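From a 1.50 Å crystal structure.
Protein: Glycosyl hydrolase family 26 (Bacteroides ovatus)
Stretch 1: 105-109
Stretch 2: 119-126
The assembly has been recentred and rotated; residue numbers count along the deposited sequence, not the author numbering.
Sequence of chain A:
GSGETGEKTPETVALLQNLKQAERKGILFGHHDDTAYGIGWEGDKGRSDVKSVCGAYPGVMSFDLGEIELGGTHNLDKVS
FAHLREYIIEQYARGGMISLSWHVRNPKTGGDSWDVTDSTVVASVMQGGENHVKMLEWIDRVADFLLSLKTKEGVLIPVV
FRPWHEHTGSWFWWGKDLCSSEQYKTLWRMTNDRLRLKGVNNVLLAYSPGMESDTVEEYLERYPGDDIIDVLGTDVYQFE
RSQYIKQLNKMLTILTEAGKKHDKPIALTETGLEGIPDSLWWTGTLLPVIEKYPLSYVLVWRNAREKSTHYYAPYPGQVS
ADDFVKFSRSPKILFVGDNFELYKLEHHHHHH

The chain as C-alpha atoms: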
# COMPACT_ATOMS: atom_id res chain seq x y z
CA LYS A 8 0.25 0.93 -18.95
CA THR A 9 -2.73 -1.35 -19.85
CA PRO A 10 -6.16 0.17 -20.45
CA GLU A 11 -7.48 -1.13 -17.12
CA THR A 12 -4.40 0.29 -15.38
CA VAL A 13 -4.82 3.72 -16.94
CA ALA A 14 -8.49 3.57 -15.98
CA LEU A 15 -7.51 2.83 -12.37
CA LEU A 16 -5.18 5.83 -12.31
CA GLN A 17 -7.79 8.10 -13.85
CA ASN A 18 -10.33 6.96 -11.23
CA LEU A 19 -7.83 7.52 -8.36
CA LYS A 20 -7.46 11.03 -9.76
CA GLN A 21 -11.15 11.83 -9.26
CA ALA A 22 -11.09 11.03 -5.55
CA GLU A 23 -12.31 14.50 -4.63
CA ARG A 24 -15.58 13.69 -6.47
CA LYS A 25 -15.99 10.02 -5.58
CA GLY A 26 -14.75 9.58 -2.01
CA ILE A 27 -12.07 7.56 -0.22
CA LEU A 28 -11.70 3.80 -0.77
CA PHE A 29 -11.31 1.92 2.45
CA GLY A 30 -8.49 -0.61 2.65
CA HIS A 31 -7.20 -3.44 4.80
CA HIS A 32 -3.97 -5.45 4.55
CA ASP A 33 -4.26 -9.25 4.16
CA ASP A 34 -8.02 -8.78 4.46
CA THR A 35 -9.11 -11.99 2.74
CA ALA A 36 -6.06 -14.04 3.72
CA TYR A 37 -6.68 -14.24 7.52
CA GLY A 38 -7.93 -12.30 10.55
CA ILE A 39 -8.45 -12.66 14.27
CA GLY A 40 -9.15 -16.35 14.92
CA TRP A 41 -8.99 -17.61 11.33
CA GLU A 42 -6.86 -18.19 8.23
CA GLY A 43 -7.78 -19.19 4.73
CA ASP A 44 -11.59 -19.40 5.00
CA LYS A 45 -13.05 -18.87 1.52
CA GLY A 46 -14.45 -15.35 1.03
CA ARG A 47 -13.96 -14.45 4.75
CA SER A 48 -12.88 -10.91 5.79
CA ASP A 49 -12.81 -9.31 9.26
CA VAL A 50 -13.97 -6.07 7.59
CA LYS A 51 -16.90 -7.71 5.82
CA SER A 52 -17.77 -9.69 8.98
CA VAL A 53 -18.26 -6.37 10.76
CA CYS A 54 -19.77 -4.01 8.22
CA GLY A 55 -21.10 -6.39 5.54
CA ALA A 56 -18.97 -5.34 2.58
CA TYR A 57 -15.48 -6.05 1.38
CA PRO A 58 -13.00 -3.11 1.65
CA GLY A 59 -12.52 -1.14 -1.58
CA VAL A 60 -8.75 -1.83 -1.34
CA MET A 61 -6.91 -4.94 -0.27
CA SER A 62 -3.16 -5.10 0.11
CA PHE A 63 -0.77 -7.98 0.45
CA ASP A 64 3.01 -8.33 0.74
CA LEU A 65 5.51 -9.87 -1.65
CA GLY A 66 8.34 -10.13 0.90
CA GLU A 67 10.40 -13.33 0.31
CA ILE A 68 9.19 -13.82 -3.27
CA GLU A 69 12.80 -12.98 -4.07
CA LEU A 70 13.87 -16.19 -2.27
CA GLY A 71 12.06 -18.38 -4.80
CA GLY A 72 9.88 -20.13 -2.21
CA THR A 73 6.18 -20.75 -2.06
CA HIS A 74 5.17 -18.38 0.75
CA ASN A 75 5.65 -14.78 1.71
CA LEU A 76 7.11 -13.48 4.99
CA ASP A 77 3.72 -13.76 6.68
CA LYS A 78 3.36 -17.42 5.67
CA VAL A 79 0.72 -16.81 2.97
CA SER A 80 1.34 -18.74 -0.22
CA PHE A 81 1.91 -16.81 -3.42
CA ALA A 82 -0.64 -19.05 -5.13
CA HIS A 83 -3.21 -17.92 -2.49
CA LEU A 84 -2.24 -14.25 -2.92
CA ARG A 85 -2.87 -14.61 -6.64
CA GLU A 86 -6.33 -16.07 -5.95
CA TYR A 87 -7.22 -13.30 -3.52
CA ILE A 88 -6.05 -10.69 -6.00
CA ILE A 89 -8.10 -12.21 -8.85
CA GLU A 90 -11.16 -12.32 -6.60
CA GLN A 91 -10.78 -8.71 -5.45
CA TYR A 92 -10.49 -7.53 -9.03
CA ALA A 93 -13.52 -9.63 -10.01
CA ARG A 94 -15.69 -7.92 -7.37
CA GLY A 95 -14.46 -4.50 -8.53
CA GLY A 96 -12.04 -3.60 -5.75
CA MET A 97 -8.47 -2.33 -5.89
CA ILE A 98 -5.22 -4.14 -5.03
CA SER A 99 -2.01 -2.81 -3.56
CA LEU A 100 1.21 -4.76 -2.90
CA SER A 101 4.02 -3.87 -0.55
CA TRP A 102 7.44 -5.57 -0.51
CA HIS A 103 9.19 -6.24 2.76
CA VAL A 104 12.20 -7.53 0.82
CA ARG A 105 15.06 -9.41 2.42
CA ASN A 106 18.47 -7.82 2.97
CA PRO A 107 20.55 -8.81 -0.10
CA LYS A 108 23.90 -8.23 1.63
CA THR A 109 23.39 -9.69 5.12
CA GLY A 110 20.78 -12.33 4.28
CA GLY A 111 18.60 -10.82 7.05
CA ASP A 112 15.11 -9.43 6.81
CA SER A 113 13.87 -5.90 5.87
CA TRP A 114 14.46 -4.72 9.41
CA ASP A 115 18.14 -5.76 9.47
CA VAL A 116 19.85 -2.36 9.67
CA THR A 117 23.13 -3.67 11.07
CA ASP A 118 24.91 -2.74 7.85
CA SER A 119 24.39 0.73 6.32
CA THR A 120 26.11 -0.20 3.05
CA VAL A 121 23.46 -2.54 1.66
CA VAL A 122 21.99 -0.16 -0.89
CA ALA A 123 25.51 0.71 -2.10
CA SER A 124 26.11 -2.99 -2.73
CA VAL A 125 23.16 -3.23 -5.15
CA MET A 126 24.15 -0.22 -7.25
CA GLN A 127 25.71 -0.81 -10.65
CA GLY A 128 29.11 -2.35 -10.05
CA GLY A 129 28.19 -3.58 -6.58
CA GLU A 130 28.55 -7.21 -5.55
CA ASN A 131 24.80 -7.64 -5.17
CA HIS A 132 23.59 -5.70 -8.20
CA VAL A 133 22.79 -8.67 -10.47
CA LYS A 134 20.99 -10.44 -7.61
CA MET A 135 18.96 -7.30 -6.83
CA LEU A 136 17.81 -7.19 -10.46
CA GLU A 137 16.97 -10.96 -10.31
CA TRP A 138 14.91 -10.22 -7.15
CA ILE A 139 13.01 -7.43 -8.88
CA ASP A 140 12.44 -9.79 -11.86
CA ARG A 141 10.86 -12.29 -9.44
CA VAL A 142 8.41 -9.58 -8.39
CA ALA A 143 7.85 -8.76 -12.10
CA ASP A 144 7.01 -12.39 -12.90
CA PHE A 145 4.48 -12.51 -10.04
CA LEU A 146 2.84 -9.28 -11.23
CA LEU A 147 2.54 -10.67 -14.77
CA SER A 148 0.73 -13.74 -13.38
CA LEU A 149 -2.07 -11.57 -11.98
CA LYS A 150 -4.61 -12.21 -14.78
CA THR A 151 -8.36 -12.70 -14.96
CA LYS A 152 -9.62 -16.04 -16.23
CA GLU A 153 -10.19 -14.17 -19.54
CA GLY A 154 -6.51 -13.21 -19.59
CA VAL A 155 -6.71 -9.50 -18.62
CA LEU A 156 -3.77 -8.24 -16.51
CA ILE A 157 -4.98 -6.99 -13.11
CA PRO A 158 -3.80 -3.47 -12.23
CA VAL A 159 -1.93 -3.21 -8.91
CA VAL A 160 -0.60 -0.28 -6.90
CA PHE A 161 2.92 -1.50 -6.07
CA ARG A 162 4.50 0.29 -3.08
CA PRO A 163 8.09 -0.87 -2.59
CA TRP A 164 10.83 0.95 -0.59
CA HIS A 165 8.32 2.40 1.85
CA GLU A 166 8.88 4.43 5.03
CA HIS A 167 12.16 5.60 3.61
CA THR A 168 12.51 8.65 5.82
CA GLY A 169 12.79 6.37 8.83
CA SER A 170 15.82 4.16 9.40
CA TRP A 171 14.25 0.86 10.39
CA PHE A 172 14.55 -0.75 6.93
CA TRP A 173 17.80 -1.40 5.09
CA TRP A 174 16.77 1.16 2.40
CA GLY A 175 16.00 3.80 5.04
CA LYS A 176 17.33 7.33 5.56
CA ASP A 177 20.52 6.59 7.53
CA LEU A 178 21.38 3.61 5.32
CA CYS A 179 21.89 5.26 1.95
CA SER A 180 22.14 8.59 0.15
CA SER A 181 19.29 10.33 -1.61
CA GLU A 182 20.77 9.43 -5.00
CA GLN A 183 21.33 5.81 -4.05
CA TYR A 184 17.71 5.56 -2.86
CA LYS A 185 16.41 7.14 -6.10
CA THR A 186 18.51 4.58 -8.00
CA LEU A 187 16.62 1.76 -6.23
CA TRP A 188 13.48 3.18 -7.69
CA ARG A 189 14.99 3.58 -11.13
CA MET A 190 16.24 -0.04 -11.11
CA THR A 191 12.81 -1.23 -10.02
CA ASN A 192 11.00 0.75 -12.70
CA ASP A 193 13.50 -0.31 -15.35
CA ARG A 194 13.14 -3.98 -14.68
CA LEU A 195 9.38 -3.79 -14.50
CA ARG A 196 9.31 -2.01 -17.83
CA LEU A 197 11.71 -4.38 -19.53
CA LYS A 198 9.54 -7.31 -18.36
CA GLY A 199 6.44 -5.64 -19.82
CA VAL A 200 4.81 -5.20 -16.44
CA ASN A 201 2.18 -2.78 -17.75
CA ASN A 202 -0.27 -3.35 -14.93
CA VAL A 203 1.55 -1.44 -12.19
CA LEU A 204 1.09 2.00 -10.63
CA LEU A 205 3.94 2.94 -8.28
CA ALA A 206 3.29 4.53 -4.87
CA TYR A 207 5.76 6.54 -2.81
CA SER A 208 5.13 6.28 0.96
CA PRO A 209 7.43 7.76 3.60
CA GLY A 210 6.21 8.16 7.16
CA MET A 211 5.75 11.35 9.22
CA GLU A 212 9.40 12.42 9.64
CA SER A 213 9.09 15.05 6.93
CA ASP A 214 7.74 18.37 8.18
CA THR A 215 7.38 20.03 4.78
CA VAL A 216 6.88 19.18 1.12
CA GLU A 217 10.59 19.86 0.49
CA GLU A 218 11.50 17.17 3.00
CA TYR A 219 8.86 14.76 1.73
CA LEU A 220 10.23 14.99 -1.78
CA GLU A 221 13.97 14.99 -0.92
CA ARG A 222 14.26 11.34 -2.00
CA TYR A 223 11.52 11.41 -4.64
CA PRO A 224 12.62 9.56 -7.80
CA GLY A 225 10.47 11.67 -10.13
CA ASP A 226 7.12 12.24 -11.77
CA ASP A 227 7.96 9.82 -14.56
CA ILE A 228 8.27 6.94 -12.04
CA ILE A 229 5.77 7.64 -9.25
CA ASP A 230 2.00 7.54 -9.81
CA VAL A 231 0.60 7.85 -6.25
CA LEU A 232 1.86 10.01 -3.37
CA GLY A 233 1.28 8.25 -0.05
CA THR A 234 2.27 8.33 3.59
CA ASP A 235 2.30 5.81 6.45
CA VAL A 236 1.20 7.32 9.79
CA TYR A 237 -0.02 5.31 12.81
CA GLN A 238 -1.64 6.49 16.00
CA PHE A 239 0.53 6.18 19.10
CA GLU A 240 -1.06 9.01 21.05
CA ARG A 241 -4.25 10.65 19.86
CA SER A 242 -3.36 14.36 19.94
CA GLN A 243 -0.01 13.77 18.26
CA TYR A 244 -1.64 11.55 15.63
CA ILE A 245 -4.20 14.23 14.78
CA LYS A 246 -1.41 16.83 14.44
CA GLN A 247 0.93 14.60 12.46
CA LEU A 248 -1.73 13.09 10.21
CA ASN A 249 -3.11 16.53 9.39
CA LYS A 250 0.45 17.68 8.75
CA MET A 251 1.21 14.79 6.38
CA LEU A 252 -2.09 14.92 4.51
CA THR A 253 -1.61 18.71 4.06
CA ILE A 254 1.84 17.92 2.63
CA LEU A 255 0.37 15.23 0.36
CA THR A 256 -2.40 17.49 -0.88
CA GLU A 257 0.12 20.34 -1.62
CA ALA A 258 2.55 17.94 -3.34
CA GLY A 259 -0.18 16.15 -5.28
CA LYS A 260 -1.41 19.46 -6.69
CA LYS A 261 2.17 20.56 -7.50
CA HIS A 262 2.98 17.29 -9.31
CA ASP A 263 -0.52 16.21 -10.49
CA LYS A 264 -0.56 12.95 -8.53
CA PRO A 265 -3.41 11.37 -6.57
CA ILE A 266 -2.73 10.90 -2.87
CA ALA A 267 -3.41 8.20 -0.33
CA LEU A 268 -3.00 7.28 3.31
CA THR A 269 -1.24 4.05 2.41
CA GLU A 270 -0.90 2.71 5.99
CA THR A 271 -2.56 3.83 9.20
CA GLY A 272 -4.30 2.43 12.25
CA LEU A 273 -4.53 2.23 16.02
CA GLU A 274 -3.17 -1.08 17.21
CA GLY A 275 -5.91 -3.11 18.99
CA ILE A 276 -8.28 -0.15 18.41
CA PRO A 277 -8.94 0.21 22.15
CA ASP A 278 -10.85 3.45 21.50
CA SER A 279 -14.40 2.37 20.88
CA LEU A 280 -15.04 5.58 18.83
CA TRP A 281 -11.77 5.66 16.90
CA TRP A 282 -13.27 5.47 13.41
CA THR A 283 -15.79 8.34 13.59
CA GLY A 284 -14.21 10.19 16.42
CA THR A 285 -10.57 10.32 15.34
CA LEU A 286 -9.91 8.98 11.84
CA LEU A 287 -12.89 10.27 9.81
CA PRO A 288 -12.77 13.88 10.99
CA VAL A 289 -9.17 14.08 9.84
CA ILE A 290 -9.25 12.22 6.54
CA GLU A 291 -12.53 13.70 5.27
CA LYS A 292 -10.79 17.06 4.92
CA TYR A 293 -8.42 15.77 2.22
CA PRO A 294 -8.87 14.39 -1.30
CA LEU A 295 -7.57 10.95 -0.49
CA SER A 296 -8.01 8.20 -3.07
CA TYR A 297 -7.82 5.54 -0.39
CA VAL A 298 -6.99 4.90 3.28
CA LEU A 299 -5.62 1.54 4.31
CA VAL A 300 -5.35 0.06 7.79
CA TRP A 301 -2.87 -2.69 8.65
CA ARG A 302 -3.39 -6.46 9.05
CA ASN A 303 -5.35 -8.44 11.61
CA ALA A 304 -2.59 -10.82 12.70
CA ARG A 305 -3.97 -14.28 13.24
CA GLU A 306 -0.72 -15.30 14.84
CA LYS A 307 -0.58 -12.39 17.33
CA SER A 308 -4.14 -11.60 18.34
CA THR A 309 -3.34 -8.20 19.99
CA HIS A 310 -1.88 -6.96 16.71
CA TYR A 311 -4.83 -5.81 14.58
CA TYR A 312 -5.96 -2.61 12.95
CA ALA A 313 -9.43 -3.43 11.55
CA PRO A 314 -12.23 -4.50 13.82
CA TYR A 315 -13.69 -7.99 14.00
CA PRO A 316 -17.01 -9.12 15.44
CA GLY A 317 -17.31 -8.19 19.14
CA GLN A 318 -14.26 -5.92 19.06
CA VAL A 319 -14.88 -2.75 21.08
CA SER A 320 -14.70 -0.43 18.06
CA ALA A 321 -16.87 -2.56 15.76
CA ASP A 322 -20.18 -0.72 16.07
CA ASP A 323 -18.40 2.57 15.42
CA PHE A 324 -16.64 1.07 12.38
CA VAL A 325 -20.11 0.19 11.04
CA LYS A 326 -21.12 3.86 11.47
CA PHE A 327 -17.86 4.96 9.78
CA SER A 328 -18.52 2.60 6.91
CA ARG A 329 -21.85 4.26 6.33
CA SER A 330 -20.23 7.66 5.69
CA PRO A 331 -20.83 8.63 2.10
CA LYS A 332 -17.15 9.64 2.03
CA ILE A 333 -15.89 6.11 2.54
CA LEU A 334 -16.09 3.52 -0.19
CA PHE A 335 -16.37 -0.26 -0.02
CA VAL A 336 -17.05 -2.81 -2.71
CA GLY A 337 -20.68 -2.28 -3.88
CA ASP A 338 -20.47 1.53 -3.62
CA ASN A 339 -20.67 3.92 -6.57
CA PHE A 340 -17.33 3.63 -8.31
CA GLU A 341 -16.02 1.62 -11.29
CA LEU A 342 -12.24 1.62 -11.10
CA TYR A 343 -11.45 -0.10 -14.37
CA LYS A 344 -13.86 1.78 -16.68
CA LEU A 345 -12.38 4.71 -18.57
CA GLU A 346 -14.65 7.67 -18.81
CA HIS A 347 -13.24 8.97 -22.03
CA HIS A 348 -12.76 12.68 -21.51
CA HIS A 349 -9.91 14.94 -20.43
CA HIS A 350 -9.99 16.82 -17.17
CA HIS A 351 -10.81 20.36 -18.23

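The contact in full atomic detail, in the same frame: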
# COMPACT_ATOMS: atom_id res chain seq x y z
N ARG A 105 13.92 -9.01 1.64
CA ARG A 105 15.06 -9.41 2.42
C ARG A 105 16.27 -8.49 2.16
O ARG A 105 16.34 -7.75 1.15
CB ARG A 105 15.45 -10.86 2.07
CG ARG A 105 14.37 -11.91 2.30
CD ARG A 105 14.03 -12.18 3.75
NE ARG A 105 15.17 -12.77 4.48
CZ ARG A 105 15.12 -13.19 5.73
NH1 ARG A 105 13.99 -13.16 6.39
NH2 ARG A 105 16.21 -13.68 6.32
N ASN A 106 17.24 -8.59 3.06
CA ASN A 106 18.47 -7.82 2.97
C ASN A 106 19.43 -8.58 2.05
O ASN A 106 19.89 -9.68 2.44
CB ASN A 106 19.04 -7.66 4.37
CG ASN A 106 20.27 -6.78 4.43
OD1 ASN A 106 21.14 -6.88 3.60
ND2 ASN A 106 20.32 -5.91 5.41
N PRO A 107 19.75 -8.02 0.87
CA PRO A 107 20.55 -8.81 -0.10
C PRO A 107 22.04 -8.92 0.27
O PRO A 107 22.74 -9.75 -0.32
CB PRO A 107 20.38 -8.03 -1.42
CG PRO A 107 20.09 -6.59 -0.98
CD PRO A 107 19.25 -6.74 0.32
N LYS A 108 22.49 -8.15 1.25
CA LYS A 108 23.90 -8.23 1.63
C LYS A 108 24.08 -9.13 2.86
O LYS A 108 24.99 -9.98 2.90
CB LYS A 108 24.46 -6.83 1.90
CG LYS A 108 25.95 -6.80 2.24
CD LYS A 108 26.36 -5.31 2.26
CE LYS A 108 27.83 -5.07 2.17
NZ LYS A 108 28.53 -5.51 3.36
N THR A 109 23.23 -8.94 3.87
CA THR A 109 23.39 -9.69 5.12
C THR A 109 22.66 -11.01 5.16
O THR A 109 22.98 -11.85 5.98
CB THR A 109 22.90 -8.90 6.33
OG1 THR A 109 21.49 -8.81 6.30
CG2 THR A 109 23.50 -7.49 6.33
N SER A 119 24.94 -0.45 6.98
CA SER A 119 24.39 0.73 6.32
C SER A 119 24.99 0.85 4.94
O SER A 119 24.98 1.95 4.36
CB SER A 119 24.61 2.01 7.18
OG SER A 119 23.90 1.91 8.42
N THR A 120 25.52 -0.24 4.40
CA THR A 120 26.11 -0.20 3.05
C THR A 120 25.40 -1.15 2.08
O THR A 120 25.96 -1.49 1.02
CB THR A 120 27.63 -0.50 3.07
OG1 THR A 120 27.89 -1.87 3.38
CG2 THR A 120 28.34 0.40 4.09
N VAL A 121 24.18 -1.56 2.44
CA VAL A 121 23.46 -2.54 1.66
C VAL A 121 23.02 -1.96 0.35
O VAL A 121 23.24 -2.61 -0.69
CB VAL A 121 22.28 -3.13 2.42
CG1 VAL A 121 21.48 -4.17 1.58
CG2 VAL A 121 22.77 -3.76 3.69
N VAL A 122 22.43 -0.77 0.36
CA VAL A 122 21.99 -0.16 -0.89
C VAL A 122 23.21 0.07 -1.81
O VAL A 122 23.13 -0.20 -3.00
CB VAL A 122 21.22 1.17 -0.63
CG1 VAL A 122 20.84 1.85 -1.92
CG2 VAL A 122 19.95 0.86 0.19
N ALA A 123 24.33 0.55 -1.27
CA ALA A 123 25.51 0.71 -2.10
C ALA A 123 25.86 -0.58 -2.82
O ALA A 123 26.27 -0.57 -3.98
CB ALA A 123 26.71 1.18 -1.28
N SER A 124 25.72 -1.70 -2.14
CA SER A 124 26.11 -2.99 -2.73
C SER A 124 25.18 -3.45 -3.88
O SER A 124 25.54 -4.37 -4.65
CB SER A 124 26.16 -4.08 -1.66
OG SER A 124 24.89 -4.69 -1.44
N VAL A 125 24.00 -2.84 -4.02
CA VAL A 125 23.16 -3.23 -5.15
C VAL A 125 23.16 -2.21 -6.28
O VAL A 125 22.44 -2.39 -7.27
CB VAL A 125 21.66 -3.51 -4.75
CG1 VAL A 125 21.59 -4.62 -3.71
CG2 VAL A 125 20.92 -2.20 -4.33
N MET A 126 23.93 -1.15 -6.13
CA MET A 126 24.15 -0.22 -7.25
C MET A 126 24.94 -0.89 -8.36
O MET A 126 25.62 -1.88 -8.10
CB MET A 126 24.89 1.03 -6.77
CG MET A 126 24.20 1.76 -5.61
SD MET A 126 22.69 2.67 -6.05
CE MET A 126 21.40 1.39 -5.73

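Contact between the 105-109 turn and the short, weakly bonded helix near 121-125 of the glycosyl hydrolase family 26 protein from Bacteroides ovatus. No hydrogen bond crosses between the two stretches; they meet by side-chain packing that buries 288 Å², both sides summed, and the backbones come nearest at K108 and V121, whose CA atoms lie 5.7 Å apart.

S119 opens the second stretch out of reach of the first. T120 is the first residue to touch. Its CA-to-CB bond points sideways, yet OG1 lies 3.4 Å from CE of K108, a methylene next to the lysine nitrogen. The lysine chain reaches this point because its first three side-chain torsions are all t, which extends the chain until CE lies beside T120 OG1, before chi4 turns to m at NZ. The approach is a van der Waals contact; OG1 and NZ each find hydrogen bonds with residues just beyond the stretches.

V121 is the centre of the contact. It is buried, points toward the turn, and gives up 78 Å² to it, the largest share of any residue here. Its chi1 is t. Both methyls of V121 approach OD1 of N106, CG1 at 3.4 Å and CG2 at 3.5 Å; CG2 also lies 3.9 Å from CB of K108 and CG1 3.6 Å from CD of P107. The valine therefore sits against three consecutive residues of the turn. The amide oxygen it touches is already engaged: N106, with chi1 at t, has its OD1 over the backbone that follows, where it accepts from T109 N at 2.9 Å, with a nearly straight N-H...O angle of 174°, and from K108 N at 3.0 Å, with a more bent angle of 146°. These two bonds tie the side chain of N106 to the backbone of the turn. ND2 of N106 is hydrogen-bonded elsewhere in the structure.

V122 points away and A123 sideways; neither loses surface to the turn. The chain comes back into contact at S124, which points toward it and places OG 4.0 Å from CB of K108. That hydroxyl, at chi1 86°, donates to V121 O at 2.8 Å, a bond from the side chain back to the main chain three residues earlier. The backbone of S124 is held as well, its N lying 3.2 Å from T120 O in a hydrogen bond and 3.0 Å from V121 O in a weak one.

V125, with chi1 at m, completes the apolar patch: its CG1 lies 3.7 Å from CG of P107. The proline ring, in the C-gamma endo pucker, thus packs on two valines four residues apart; its CG also lies 3.8 Å from CG1 of V121. The spacing suits one turn of helix, although the bond from V125 N to V121 O is weak at 3.4 Å. M126 ends the stretch beyond reach of the turn.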